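Local coordinates for Doc8: Type I dockerin repeat domain from family 9 glycoside hydrolase WP_009982745[Ruminococcus flavefaciens] (Ruminococcus flavefaciens FD-1, PDB 5M2S), which probably anchors a family 9 glycoside hydrolase to the bacterial cellulosome by binding a cohesin module, its fold being built around two calcium ions, at residues 25-31 with 68-74. Sequence-based numbering, arbitrary orientation.
Sequences VTLWGDA and QGELNGD. With CA (calcium ion), chain G; CA (calcium ion), chain F.
Asn72 of helix 67-72 inserts its carboxamide into the curve of residues 26-30 and is bonded there through both polar atoms. Its ND2 donates to Asp30 O at 3.0 Å, nearly straight (163°) and within the amide plane, and to Thr26 OG1 at 2.9 Å, a more bent bond. Asn72 OD1 accepts from Thr26 N at 3.0 Å, while Gln68 NE2, one helical turn back, reaches it from the opposite face at 3.1 Å. That reach depends on a bend in the Gln68 chain (chi2 64°); the same NE2 also donates to Asn24 O. Gly29 N, in the type II turn from Leu27 to Asp30, donates to Asn72 O at 2.8 Å. Val25 CG1 sits 3.8 Å above the Trp28 ring, whose CZ3 extends to Asp74 O. At the other end Gly69 lies against Ala31, whose O comes within 3.2 Å of Gly69 CA in a CA-H...O contact. Asp30 and Asp74 each give OD1 to a different calcium ion; Asp30 OD2 is hydrogen-bonded by Gly35 N, and Gly79 is a polar partner of Asp74. Four donors and acceptors thus satisfy the buried amide and fix its rotation, tying the entry to one calcium loop to the helix that leads into the other.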
ATOM      1  N   VAL B  25      -6.941   2.990  26.196  1.00 15.93           N
ATOM      2  CA  VAL B  25      -6.419   3.168  24.834  1.00 13.26           C
ATOM      3  C   VAL B  25      -6.150   4.646  24.561  1.00 11.80           C
ATOM      4  O   VAL B  25      -7.006   5.491  24.847  1.00 11.25           O
ATOM      5  CB  VAL B  25      -7.460   2.642  23.844  1.00 13.26           C
ATOM      6  CG1 VAL B  25      -7.189   3.098  22.424  1.00 12.94           C
ATOM      7  CG2 VAL B  25      -7.553   1.115  23.972  1.00 13.89           C
ATOM      8  N   THR B  26      -4.996   4.963  23.986  1.00 10.58           N
ATOM      9  CA  THR B  26      -4.675   6.342  23.643  1.00 10.68           C
ATOM     10  C   THR B  26      -5.255   6.717  22.290  1.00 10.04           C
ATOM     11  O   THR B  26      -5.742   7.816  22.086  1.00  9.65           O
ATOM     12  CB  THR B  26      -3.148   6.599  23.646  1.00 11.40           C
ATOM     13  OG1 THR B  26      -2.500   5.747  22.691  1.00 11.03           O
ATOM     14  CG2 THR B  26      -2.570   6.285  25.005  1.00 11.76           C
ATOM     15  N   LEU B  27      -5.206   5.786  21.348  1.00  8.77           N
ATOM     16  CA  LEU B  27      -5.687   6.044  19.981  1.00  8.23           C
ATOM     17  C   LEU B  27      -5.934   4.672  19.337  1.00  7.36           C
ATOM     18  O   LEU B  27      -5.015   3.851  19.280  1.00  6.46           O
ATOM     19  CB  LEU B  27      -4.634   6.824  19.186  1.00  8.68           C
ATOM     20  CG  LEU B  27      -5.041   7.316  17.796  1.00  9.22           C
ATOM     21  CD1 LEU B  27      -6.202   8.303  17.883  1.00  9.62           C
ATOM     22  CD2 LEU B  27      -3.875   7.974  17.063  1.00  9.53           C
ATOM     23  N   TRP B  28      -7.176   4.408  18.930  1.00  7.33           N
ATOM     24  CA  TRP B  28      -7.533   3.097  18.365  1.00  7.17           C
ATOM     25  C   TRP B  28      -6.769   2.877  17.066  1.00  6.97           C
ATOM     26  O   TRP B  28      -6.848   3.705  16.154  1.00  7.14           O
ATOM     27  CB  TRP B  28      -9.035   2.980  18.099  1.00  7.68           C
ATOM     28  CG  TRP B  28      -9.872   2.808  19.320  1.00  8.57           C
ATOM     29  CD1 TRP B  28     -10.775   3.694  19.840  1.00  9.45           C
ATOM     30  CD2 TRP B  28      -9.883   1.665  20.186  1.00  9.75           C
ATOM     31  NE1 TRP B  28     -11.356   3.168  20.987  1.00 10.12           N
ATOM     32  CE2 TRP B  28     -10.821   1.918  21.216  1.00 10.58           C
ATOM     33  CE3 TRP B  28      -9.198   0.451  20.178  1.00 10.75           C
ATOM     34  CZ2 TRP B  28     -11.087   0.992  22.226  1.00 11.48           C
ATOM     35  CZ3 TRP B  28      -9.445  -0.477  21.198  1.00 11.66           C
ATOM     36  CH2 TRP B  28     -10.392  -0.195  22.211  1.00 11.99           C
ATOM     37  N   GLY B  29      -6.048   1.761  16.995  1.00  6.30           N
ATOM     38  CA  GLY B  29      -5.245   1.400  15.812  1.00  6.02           C
ATOM     39  C   GLY B  29      -3.785   1.765  15.946  1.00  5.80           C
ATOM     40  O   GLY B  29      -2.966   1.301  15.167  1.00  5.75           O
ATOM     41  N   ASP B  30      -3.437   2.564  16.961  1.00  5.75           N
ATOM     42  CA  ASP B  30      -2.072   3.085  17.060  1.00  5.41           C
ATOM     43  C   ASP B  30      -1.151   2.119  17.801  1.00  5.34           C
ATOM     44  O   ASP B  30      -0.638   2.404  18.899  1.00  5.31           O
ATOM     45  CB  ASP B  30      -2.051   4.478  17.706  1.00  5.84           C
ATOM     46  CG  ASP B  30      -0.704   5.147  17.625  1.00  6.09           C
ATOM     47  OD1 ASP B  30       0.163   4.714  16.795  1.00  5.80           O
ATOM     48  OD2 ASP B  30      -0.514   6.117  18.437  1.00  6.70           O
ATOM     49  N   ALA B  31      -0.905   0.991  17.133  1.00  5.14           N
ATOM     50  CA  ALA B  31      -0.114  -0.114  17.660  1.00  5.32           C
ATOM     51  C   ALA B  31       1.337   0.247  17.889  1.00  5.78           C
ATOM     52  O   ALA B  31       1.990  -0.356  18.760  1.00  6.28           O
ATOM     53  CB  ALA B  31      -0.262  -1.323  16.753  1.00  5.24           C
ATOM     54  N   GLN B  68       1.172  -0.768  25.639  1.00  8.16           N
ATOM     55  CA  GLN B  68       0.190   0.230  25.244  1.00  9.07           C
ATOM     56  C   GLN B  68      -0.181   0.009  23.783  1.00  7.91           C
ATOM     57  O   GLN B  68      -1.367   0.111  23.402  1.00  7.35           O
ATOM     58  CB  GLN B  68       0.715   1.653  25.445  1.00 10.71           C
ATOM     59  CG  GLN B  68      -0.319   2.717  25.098  1.00 12.48           C
ATOM     60  CD  GLN B  68      -1.525   2.653  26.024  1.00 13.95           C
ATOM     61  OE1 GLN B  68      -1.390   2.827  27.232  1.00 17.66           O
ATOM     62  NE2 GLN B  68      -2.699   2.381  25.477  1.00 14.20           N
ATOM     63  N   GLY B  69       0.819  -0.335  22.974  1.00  7.26           N
ATOM     64  CA  GLY B  69       0.580  -0.632  21.573  1.00  7.10           C
ATOM     65  C   GLY B  69      -0.356  -1.831  21.371  1.00  6.74           C
ATOM     66  O   GLY B  69      -1.204  -1.832  20.455  1.00  6.55           O
ATOM     67  N   GLU B  70      -0.214  -2.862  22.201  1.00  6.74           N
ATOM     68  CA  GLU B  70      -1.105  -4.017  22.120  1.00  7.08           C
ATOM     69  C   GLU B  70      -2.521  -3.675  22.516  1.00  7.19           C
ATOM     70  O   GLU B  70      -3.468  -4.291  22.009  1.00  7.30           O
ATOM     71  CB  GLU B  70      -0.596  -5.186  22.960  1.00  7.51           C
ATOM     72  CG  GLU B  70       0.695  -5.752  22.419  1.00  7.90           C
ATOM     73  CD  GLU B  70       1.042  -7.101  22.992  1.00  8.48           C
ATOM     74  OE1 GLU B  70       0.686  -7.351  24.167  1.00  8.78           O
ATOM     75  OE2 GLU B  70       1.635  -7.906  22.233  1.00  9.77           O
ATOM     76  N   LEU B  71      -2.688  -2.758  23.457  1.00  7.20           N
ATOM     77  CA  LEU B  71      -4.044  -2.281  23.808  1.00  7.43           C
ATOM     78  C   LEU B  71      -4.625  -1.479  22.649  1.00  6.58           C
ATOM     79  O   LEU B  71      -5.754  -1.728  22.241  1.00  6.20           O
ATOM     80  CB  LEU B  71      -4.059  -1.423  25.069  1.00  8.56           C
ATOM     81  CG  LEU B  71      -3.687  -2.192  26.340  1.00  9.58           C
ATOM     82  CD1 LEU B  71      -3.580  -1.252  27.535  1.00 10.75           C
ATOM     83  CD2 LEU B  71      -4.707  -3.267  26.641  1.00 10.60           C
ATOM     84  N   ASN B  72      -3.852  -0.530  22.129  1.00  6.19           N
ATOM     85  CA  ASN B  72      -4.324   0.292  21.012  1.00  5.93           C
ATOM     86  C   ASN B  72      -4.648  -0.507  19.758  1.00  5.43           C
ATOM     87  O   ASN B  72      -5.567  -0.180  19.004  1.00  5.52           O
ATOM     88  CB  ASN B  72      -3.268   1.326  20.613  1.00  6.16           C
ATOM     89  CG  ASN B  72      -3.047   2.389  21.670  1.00  6.62           C
ATOM     90  OD1 ASN B  72      -3.823   2.544  22.624  1.00  7.43           O
ATOM     91  ND2 ASN B  72      -1.979   3.153  21.486  1.00  6.74           N
ATOM     92  N   GLY B  73      -3.863  -1.540  19.530  1.00  4.96           N
ATOM     93  CA  GLY B  73      -3.971  -2.327  18.336  1.00  4.75           C
ATOM     94  C   GLY B  73      -5.077  -3.350  18.306  1.00  4.63           C
ATOM     95  O   GLY B  73      -5.343  -3.924  17.248  1.00  4.69           O
ATOM     96  N   ASP B  74      -5.735  -3.560  19.439  1.00  4.74           N
ATOM     97  CA  ASP B  74      -6.768  -4.616  19.559  1.00  4.80           C
ATOM     98  C   ASP B  74      -8.102  -4.045  19.092  1.00  5.05           C
ATOM     99  O   ASP B  74      -9.023  -3.788  19.889  1.00  5.36           O
ATOM    100  CB  ASP B  74      -6.837  -5.154  20.989  1.00  4.90           C
ATOM    101  CG  ASP B  74      -7.773  -6.344  21.129  1.00  4.85           C
ATOM    102  OD1 ASP B  74      -8.253  -6.857  20.082  1.00  4.73           O
ATOM    103  OD2 ASP B  74      -8.016  -6.769  22.288  1.00  4.82           O
TER
HETATM  104 CA    CA G 202       0.792   4.586  14.617  1.00  5.93          CA
HETATM  105 CA    CA F 201      -7.993  -8.394  18.420  1.00  4.62          CA
HETATM  106  O   HOH W   1      -8.440 -10.002  16.667  1.00  3.56           O
HETATM  107  O   HOH W   2       2.125   4.771  12.646  1.00  6.60           O